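PDB 7LHV: sulfate transporter 4.1, chloroplastic from Arabidopsis thaliana, which carries sulfate across the membrane together with protons, as an SLC26-family H(+)/sulfate cotransporter, and may take part in regulating sulfate assimilation. Local coordinates for residues Lys118-Pro123 against Ser383-Thr388; Gly164-Thr169 against Ile175-Leu180; Ser130-Val135 against Gly317-Ser322. All coordinates share one frame; numbering follows the deposited sequence.

Contact 1: residues Lys118-Pro123 against Ser383-Thr388; sequences KLAGLP and SAYPAT
L122 lays one methyl, CD1, against the ring of Y385 close to its root, and A120 meets the same ring nearer the hydroxyl end. The L122 CD1 carbon is 3.8 Å from Y385 CD1 and almost equally near CG, with CB of the tyrosine at 4.1 Å, so a single branch spans the junction of ring and side-chain stem. L122 CD1 and A120 CB both approach the ring obliquely. The A120 methyl is the looser neighbour, its CB 4.4 Å from Y385 CE2, on the same side of the ring plane as the leucine but at the diagonally placed carbon. Y385 places CG between its backbone N and carbonyl carbon (chi1 86°), which directs the ring to the end of helix 91-119. There the chain turns sharply: G121 has positive phi (94°), a conformation suited to glycine, and its N bonds back to K118 O as part of a Schellman motif. The turn brings A120 and L122 to the tyrosine together. Helices 153-166 and 173-194 complete the surroundings, L122 also touching L163 and A178. The loop 383-388 leads into strand 388-389, which pairs antiparallel with strand 149-150; such short strands, each ahead of a membrane helix, recur in the transport domains of SLC26 relatives. Across the two segments the contact is wholly apolar, whereas the buried phenol oxygen is satisfied by a hydrogen bond between Y385 OH and S156 OG. The ring is thus held by packing near its root and by a polar bond at its hydroxyl, which probably limits its movement.

Contact 2: residues Gly164-Thr169 against Ile175-Leu180; sequences GGIADT and IELAIL
Ahead of L177, which meets both I166 and A167, helix 173-194 passes E176, whose OE1 is hydrogen-bonded to S326 OG, with R325 as a long, weak ionic partner of the other oxygen. L177 then supplies the whole contact from this helix, and does so through one methyl. Its CD1 lies 3.7 Å from I166 CG2 and 4.1 Å from I166 CB, so the tip of the leucine rests against the branch point of the isoleucine. With CG1 of I166 beside the backbone N (chi1 -64°), CG2 falls anti to that N and faces the leucine, while the CG1 branch is not the one that meets L177. The same L177 CD1 reaches A167 CB more loosely, at 4.2 Å. These two helices are consecutive and form a helical hairpin of the transport domain: helix 153-166 ends at I166, A167 is the first residue to leave helical backbone angles, and a short connection turns the chain back into helix 173-194. H174, at the start of that second helix, makes a weak hydrogen bond through NE2 to A167 O. Beyond L177, the backbone N of I179 bonds to I175 O, and L180 N bonds to E176 O at 2.9 Å, continuing the helix. L180, like L177 and I166, touches L333 of helix 330-358.

Contact 3: residues Ser130-Val135 against Gly317-Ser322; sequences SSFVPV and GLPTFS
F132 holds CG anti to its backbone N (chi1 178°), extending its ring from helix 125-141 to the loop segment 317-322, while L318 keeps CG beside its own backbone N (chi1 -52°) and then extends, so that its two methyls arrive at the end of that ring. L318 CD2 is 3.8 Å from F132 CZ and equally close to CE2; the other methyl, CD1, stands a little farther from CZ, at 4.2 Å. The two side chains meet at about a right angle. P319 takes the next portion of the ring, its CD carbon 3.9 Å from F132 CD2 and its CG slightly more distant. Both the leucine and the proline approach the aromatic obliquely, dividing the ring atoms CD2, CE2 and CZ between them. V133, the next residue on the helix, only brushes P319, with V133 CG2 4.4 Å from P319 CG. The helix is kinked here: the N atoms of P134 and V135 make no bond to the preceding turn, and proline has no N-H to give. On the other side of the contact the chain is extended, in the connection that follows helix 284-300 and precedes helix 330-358. Helix 406-426 joins in, L419 touching both F132 and L318 and also pairing through its backbone with G317. F132 meets F136 of its own helix as well, ring planes inclined at about 70°. The contact thus packs this irregular connection against a transmembrane helix of the sulfate permease region, with L318 itself on the surface. No hydrogen bond crosses between the segments; their association rests mainly on aliphatic carbons against the F132 ring, with the looser aliphatic touch of V133 on P319, which implies fit by shape with little directional constraint.

Contact 1 lies between the other two, its centre about 10 Å from that of contact 2 and about 12 Å from that of contact 3. A178 of helix 173-194 joins it to contact 2: A178 CB lies 3.9 Å from both L122 CD1 and Y385 CB. To contact 3 the link is polar, a probable hydrogen bond of 2.8 Å between S130 OG and Y385 O, backed by A384 against S130. Contacts 2 and 3 do not touch, their nearest atoms being about 5 Å apart. Both are nested along the chain within the loop closed by contact 1. A bound S1P lipid is about 11 Å from the I166 side chain in contact 2.

Contact 1: residues Lys118-Pro123 against Ser383-Thr388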
loop_
_atom_site.group_PDB
_atom_site.type_symbol
_atom_site.label_atom_id
_atom_site.label_comp_id
_atom_site.label_asym_id
_atom_site.label_seq_id
_atom_site.Cartn_x
_atom_site.Cartn_y
_atom_site.Cartn_z
ATOM N N LYS A 118 28.421 -22.133 -1.018
ATOM C CA LYS A 118 28.359 -22.801 -2.314
ATOM C C LYS A 118 27.031 -22.532 -3.009
ATOM O O LYS A 118 26.982 -22.381 -4.234
ATOM C CB LYS A 118 28.578 -24.301 -2.140
ATOM C CG LYS A 118 30.033 -24.715 -2.112
ATOM C CD LYS A 118 30.677 -24.539 -3.473
ATOM C CE LYS A 118 30.094 -25.511 -4.478
ATOM N NZ LYS A 118 30.454 -26.916 -4.150
ATOM N N LEU A 119 25.939 -22.481 -2.242
ATOM C CA LEU A 119 24.630 -22.209 -2.829
ATOM C C LEU A 119 24.570 -20.816 -3.444
ATOM O O LEU A 119 23.966 -20.625 -4.506
ATOM C CB LEU A 119 23.538 -22.374 -1.772
ATOM C CG LEU A 119 22.135 -21.887 -2.131
ATOM C CD1 LEU A 119 21.580 -22.671 -3.298
ATOM C CD2 LEU A 119 21.220 -21.999 -0.931
ATOM N N ALA A 120 25.187 -19.830 -2.794
ATOM C CA ALA A 120 25.145 -18.457 -3.282
ATOM C C ALA A 120 26.006 -18.236 -4.515
ATOM O O ALA A 120 25.935 -17.156 -5.111
ATOM C CB ALA A 120 25.581 -17.494 -2.178
ATOM N N GLY A 121 26.812 -19.217 -4.915
ATOM C CA GLY A 121 27.716 -19.064 -6.031
ATOM C C GLY A 121 29.117 -18.640 -5.658
ATOM O O GLY A 121 30.005 -18.664 -6.521
ATOM N N LEU A 122 29.345 -18.245 -4.414
ATOM C CA LEU A 122 30.671 -17.894 -3.947
ATOM C C LEU A 122 31.456 -19.151 -3.588
ATOM O O LEU A 122 30.874 -20.210 -3.350
ATOM C CB LEU A 122 30.567 -16.975 -2.737
ATOM C CG LEU A 122 29.611 -15.793 -2.882
ATOM C CD1 LEU A 122 29.388 -15.130 -1.542
ATOM C CD2 LEU A 122 30.149 -14.797 -3.884
ATOM N N PRO A 123 32.785 -19.066 -3.559
ATOM C CA PRO A 123 33.570 -20.189 -3.059
ATOM C C PRO A 123 33.248 -20.454 -1.603
ATOM O O PRO A 123 32.836 -19.540 -0.864
ATOM C CB PRO A 123 35.020 -19.719 -3.245
ATOM C CG PRO A 123 34.944 -18.257 -3.489
ATOM C CD PRO A 123 33.633 -18.020 -4.147
ATOM N N SER A 383 35.049 -8.696 4.453
ATOM C CA SER A 383 34.841 -9.675 3.383
ATOM C C SER A 383 33.798 -10.730 3.759
ATOM O O SER A 383 34.080 -11.925 3.827
ATOM C CB SER A 383 36.165 -10.339 2.993
ATOM O OG SER A 383 37.174 -9.375 2.759
ATOM N N ALA A 384 32.570 -10.269 3.985
ATOM C CA ALA A 384 31.454 -11.155 4.276
ATOM C C ALA A 384 30.236 -10.739 3.467
ATOM O O ALA A 384 30.082 -9.572 3.106
ATOM C CB ALA A 384 31.106 -11.154 5.765
ATOM N N TYR A 385 29.371 -11.704 3.189
ATOM C CA TYR A 385 28.131 -11.481 2.463
ATOM C C TYR A 385 26.946 -11.577 3.422
ATOM O O TYR A 385 27.085 -12.121 4.523
ATOM C CB TYR A 385 28.015 -12.481 1.298
ATOM C CG TYR A 385 27.413 -13.834 1.599
ATOM C CD1 TYR A 385 28.205 -14.891 2.021
ATOM C CD2 TYR A 385 26.060 -14.068 1.409
ATOM C CE1 TYR A 385 27.658 -16.131 2.276
ATOM C CE2 TYR A 385 25.506 -15.302 1.663
ATOM C CZ TYR A 385 26.310 -16.329 2.093
ATOM O OH TYR A 385 25.757 -17.560 2.344
ATOM N N PRO A 386 25.773 -11.042 3.056
ATOM C CA PRO A 386 24.754 -10.727 4.070
ATOM C C PRO A 386 24.403 -11.911 4.963
ATOM O O PRO A 386 24.257 -13.044 4.501
ATOM C CB PRO A 386 23.549 -10.294 3.232
ATOM C CG PRO A 386 24.112 -9.813 1.982
ATOM C CD PRO A 386 25.316 -10.653 1.709
ATOM N N ALA A 387 24.267 -11.628 6.256
ATOM C CA ALA A 387 23.984 -12.637 7.264
ATOM C C ALA A 387 22.815 -12.178 8.119
ATOM O O ALA A 387 22.814 -11.048 8.617
ATOM C CB ALA A 387 25.209 -12.891 8.145
ATOM N N THR A 388 21.824 -13.054 8.291
ATOM C CA THR A 388 20.678 -12.752 9.139
ATOM C C THR A 388 20.430 -13.886 10.125
ATOM O O THR A 388 21.222 -14.828 10.206
ATOM C CB THR A 388 19.424 -12.506 8.297
ATOM O OG1 THR A 388 19.177 -13.642 7.462
ATOM C CG2 THR A 388 19.596 -11.273 7.428
#

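Contact 2: residues Gly164-Thr169 against Ile175-Leu180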
loop_
_atom_site.group_PDB
_atom_site.type_symbol
_atom_site.label_atom_id
_atom_site.label_comp_id
_atom_site.label_asym_id
_atom_site.label_seq_id
_atom_site.Cartn_x
_atom_site.Cartn_y
_atom_site.Cartn_z
ATOM N N GLY A 164 23.888 -13.660 -10.233
ATOM C CA GLY A 164 23.702 -14.256 -11.543
ATOM C C GLY A 164 22.998 -13.333 -12.511
ATOM O O GLY A 164 23.281 -13.355 -13.712
ATOM N N GLY A 165 22.071 -12.513 -12.013
ATOM C CA GLY A 165 21.485 -11.493 -12.861
ATOM C C GLY A 165 22.465 -10.421 -13.284
ATOM O O GLY A 165 22.246 -9.767 -14.308
ATOM N N ILE A 166 23.542 -10.229 -12.524
ATOM C CA ILE A 166 24.549 -9.239 -12.896
ATOM C C ILE A 166 25.761 -9.905 -13.543
ATOM O O ILE A 166 26.081 -9.632 -14.705
ATOM C CB ILE A 166 24.971 -8.394 -11.683
ATOM C CG1 ILE A 166 23.782 -7.582 -11.170
ATOM C CG2 ILE A 166 26.120 -7.477 -12.054
ATOM C CD1 ILE A 166 24.105 -6.739 -9.968
ATOM N N ALA A 167 26.440 -10.777 -12.804
ATOM C CA ALA A 167 27.680 -11.396 -13.258
ATOM C C ALA A 167 27.447 -12.863 -13.596
ATOM O O ALA A 167 26.730 -13.568 -12.880
ATOM C CB ALA A 167 28.775 -11.276 -12.195
ATOM N N ASP A 168 28.059 -13.321 -14.688
ATOM C CA ASP A 168 27.810 -14.674 -15.175
ATOM C C ASP A 168 28.834 -15.684 -14.655
ATOM O O ASP A 168 28.473 -16.631 -13.949
ATOM C CB ASP A 168 27.774 -14.675 -16.710
ATOM C CG ASP A 168 28.992 -14.012 -17.328
ATOM O OD1 ASP A 168 29.837 -13.491 -16.569
ATOM O OD2 ASP A 168 29.106 -14.013 -18.571
ATOM N N THR A 169 30.115 -15.496 -14.990
ATOM C CA THR A 169 31.144 -16.464 -14.627
ATOM C C THR A 169 32.448 -15.788 -14.219
ATOM O O THR A 169 33.523 -16.383 -14.351
ATOM C CB THR A 169 31.421 -17.441 -15.775
ATOM O OG1 THR A 169 31.512 -16.719 -17.009
ATOM C CG2 THR A 169 30.319 -18.489 -15.876
ATOM N N ILE A 175 32.411 -11.946 -5.808
ATOM C CA ILE A 175 32.805 -11.711 -4.422
ATOM C C ILE A 175 32.601 -10.248 -4.048
ATOM O O ILE A 175 32.022 -9.928 -3.001
ATOM C CB ILE A 175 34.264 -12.150 -4.210
ATOM C CG1 ILE A 175 34.375 -13.671 -4.310
ATOM C CG2 ILE A 175 34.784 -11.640 -2.884
ATOM C CD1 ILE A 175 35.764 -14.157 -4.631
ATOM N N GLU A 176 33.084 -9.338 -4.897
ATOM C CA GLU A 176 32.936 -7.915 -4.616
ATOM C C GLU A 176 31.470 -7.509 -4.603
ATOM O O GLU A 176 31.053 -6.689 -3.780
ATOM C CB GLU A 176 33.714 -7.090 -5.639
ATOM C CG GLU A 176 35.209 -7.345 -5.630
ATOM C CD GLU A 176 35.949 -6.481 -6.631
ATOM O OE1 GLU A 176 35.294 -5.661 -7.305
ATOM O OE2 GLU A 176 37.185 -6.619 -6.738
ATOM N N LEU A 177 30.674 -8.074 -5.511
ATOM C CA LEU A 177 29.249 -7.771 -5.531
ATOM C C LEU A 177 28.560 -8.262 -4.267
ATOM O O LEU A 177 27.699 -7.569 -3.718
ATOM C CB LEU A 177 28.603 -8.378 -6.773
ATOM C CG LEU A 177 28.763 -7.573 -8.062
ATOM C CD1 LEU A 177 28.286 -8.382 -9.252
ATOM C CD2 LEU A 177 28.001 -6.269 -7.959
ATOM N N ALA A 178 28.923 -9.452 -3.786
ATOM C CA ALA A 178 28.326 -9.963 -2.553
ATOM C C ALA A 178 28.708 -9.106 -1.352
ATOM O O ALA A 178 27.865 -8.817 -0.491
ATOM C CB ALA A 178 28.742 -11.414 -2.331
ATOM N N ILE A 179 29.972 -8.686 -1.273
ATOM C CA ILE A 179 30.406 -7.846 -0.160
ATOM C C ILE A 179 29.710 -6.489 -0.203
ATOM O O ILE A 179 29.265 -5.964 0.830
ATOM C CB ILE A 179 31.937 -7.707 -0.172
ATOM C CG1 ILE A 179 32.588 -9.066 0.082
ATOM C CG2 ILE A 179 32.389 -6.709 0.867
ATOM C CD1 ILE A 179 34.054 -9.106 -0.255
ATOM N N LEU A 180 29.597 -5.899 -1.395
ATOM C CA LEU A 180 28.876 -4.638 -1.527
ATOM C C LEU A 180 27.406 -4.805 -1.173
ATOM O O LEU A 180 26.799 -3.913 -0.570
ATOM C CB LEU A 180 29.025 -4.095 -2.946
ATOM C CG LEU A 180 28.200 -2.851 -3.269
ATOM C CD1 LEU A 180 28.765 -1.633 -2.564
ATOM C CD2 LEU A 180 28.137 -2.633 -4.764
#

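Contact 3: residues Ser130-Val135 against Gly317-Ser322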
loop_
_atom_site.group_PDB
_atom_site.type_symbol
_atom_site.label_atom_id
_atom_site.label_comp_id
_atom_site.label_asym_id
_atom_site.label_seq_id
_atom_site.Cartn_x
_atom_site.Cartn_y
_atom_site.Cartn_z
ATOM N N SER A 130 31.538 -15.067 6.480
ATOM C CA SER A 130 30.215 -14.559 6.811
ATOM C C SER A 130 29.736 -15.017 8.179
ATOM O O SER A 130 28.734 -14.492 8.670
ATOM C CB SER A 130 29.206 -14.979 5.744
ATOM O OG SER A 130 27.942 -14.396 5.991
ATOM N N SER A 131 30.408 -15.990 8.793
ATOM C CA SER A 131 30.109 -16.390 10.157
ATOM C C SER A 131 31.134 -15.895 11.163
ATOM O O SER A 131 30.904 -16.028 12.367
ATOM C CB SER A 131 30.016 -17.918 10.257
ATOM O OG SER A 131 28.976 -18.423 9.443
ATOM N N PHE A 132 32.264 -15.349 10.709
ATOM C CA PHE A 132 33.324 -15.000 11.645
ATOM C C PHE A 132 33.126 -13.614 12.244
ATOM O O PHE A 132 32.876 -13.474 13.444
ATOM C CB PHE A 132 34.683 -15.091 10.952
ATOM C CG PHE A 132 35.830 -14.708 11.832
ATOM C CD1 PHE A 132 35.972 -15.265 13.089
ATOM C CD2 PHE A 132 36.766 -13.786 11.405
ATOM C CE1 PHE A 132 37.025 -14.911 13.899
ATOM C CE2 PHE A 132 37.819 -13.428 12.211
ATOM C CZ PHE A 132 37.950 -13.992 13.460
ATOM N N VAL A 133 33.215 -12.577 11.420
ATOM C CA VAL A 133 33.273 -11.207 11.926
ATOM C C VAL A 133 31.896 -10.704 12.355
ATOM O O VAL A 133 31.787 -10.131 13.447
ATOM C CB VAL A 133 33.915 -10.262 10.898
ATOM C CG1 VAL A 133 33.735 -8.819 11.323
ATOM C CG2 VAL A 133 35.388 -10.585 10.751
ATOM N N PRO A 134 30.829 -10.869 11.562
ATOM C CA PRO A 134 29.525 -10.373 12.032
ATOM C C PRO A 134 29.091 -10.968 13.359
ATOM O O PRO A 134 28.527 -10.247 14.191
ATOM C CB PRO A 134 28.569 -10.749 10.890
ATOM C CG PRO A 134 29.285 -11.751 10.091
ATOM C CD PRO A 134 30.722 -11.401 10.194
ATOM N N VAL A 135 29.372 -12.250 13.603
ATOM C CA VAL A 135 28.957 -12.870 14.860
ATOM C C VAL A 135 29.572 -12.138 16.045
ATOM O O VAL A 135 28.861 -11.689 16.952
ATOM C CB VAL A 135 29.319 -14.365 14.868
ATOM C CG1 VAL A 135 29.271 -14.907 16.278
ATOM C CG2 VAL A 135 28.370 -15.134 13.981
ATOM N N GLY A 317 43.442 -18.606 6.809
ATOM C CA GLY A 317 43.692 -17.372 7.525
ATOM C C GLY A 317 42.463 -16.507 7.698
ATOM O O GLY A 317 41.486 -16.645 6.956
ATOM N N LEU A 318 42.504 -15.611 8.680
ATOM C CA LEU A 318 41.389 -14.716 8.925
ATOM C C LEU A 318 41.277 -13.686 7.801
ATOM O O LEU A 318 42.281 -13.307 7.193
ATOM C CB LEU A 318 41.564 -14.006 10.263
ATOM C CG LEU A 318 41.828 -14.904 11.469
ATOM C CD1 LEU A 318 42.050 -14.072 12.717
ATOM C CD2 LEU A 318 40.684 -15.879 11.668
ATOM N N PRO A 319 40.065 -13.225 7.500
ATOM C CA PRO A 319 39.908 -12.183 6.483
ATOM C C PRO A 319 40.542 -10.874 6.921
ATOM O O PRO A 319 40.638 -10.571 8.113
ATOM C CB PRO A 319 38.389 -12.048 6.343
ATOM C CG PRO A 319 37.843 -12.566 7.624
ATOM C CD PRO A 319 38.771 -13.656 8.053
ATOM N N THR A 320 40.979 -10.096 5.937
ATOM C CA THR A 320 41.623 -8.813 6.176
ATOM C C THR A 320 40.684 -7.663 5.833
ATOM O O THR A 320 39.743 -7.806 5.049
ATOM C CB THR A 320 42.913 -8.692 5.359
ATOM O OG1 THR A 320 42.615 -8.855 3.966
ATOM C CG2 THR A 320 43.914 -9.751 5.787
ATOM N N PHE A 321 40.955 -6.508 6.439
ATOM C CA PHE A 321 40.137 -5.327 6.209
ATOM C C PHE A 321 40.298 -4.840 4.775
ATOM O O PHE A 321 41.418 -4.729 4.268
ATOM C CB PHE A 321 40.521 -4.219 7.188
ATOM C CG PHE A 321 39.593 -3.039 7.164
ATOM C CD1 PHE A 321 38.481 -3.000 7.987
ATOM C CD2 PHE A 321 39.829 -1.970 6.318
ATOM C CE1 PHE A 321 37.625 -1.920 7.968
ATOM C CE2 PHE A 321 38.977 -0.888 6.293
ATOM C CZ PHE A 321 37.873 -0.863 7.119
ATOM N N SER A 322 39.175 -4.545 4.124
ATOM C CA SER A 322 39.195 -4.040 2.754
ATOM C C SER A 322 37.857 -3.385 2.461
ATOM O O SER A 322 36.814 -4.038 2.568
ATOM C CB SER A 322 39.473 -5.166 1.756
ATOM O OG SER A 322 40.810 -5.622 1.853
#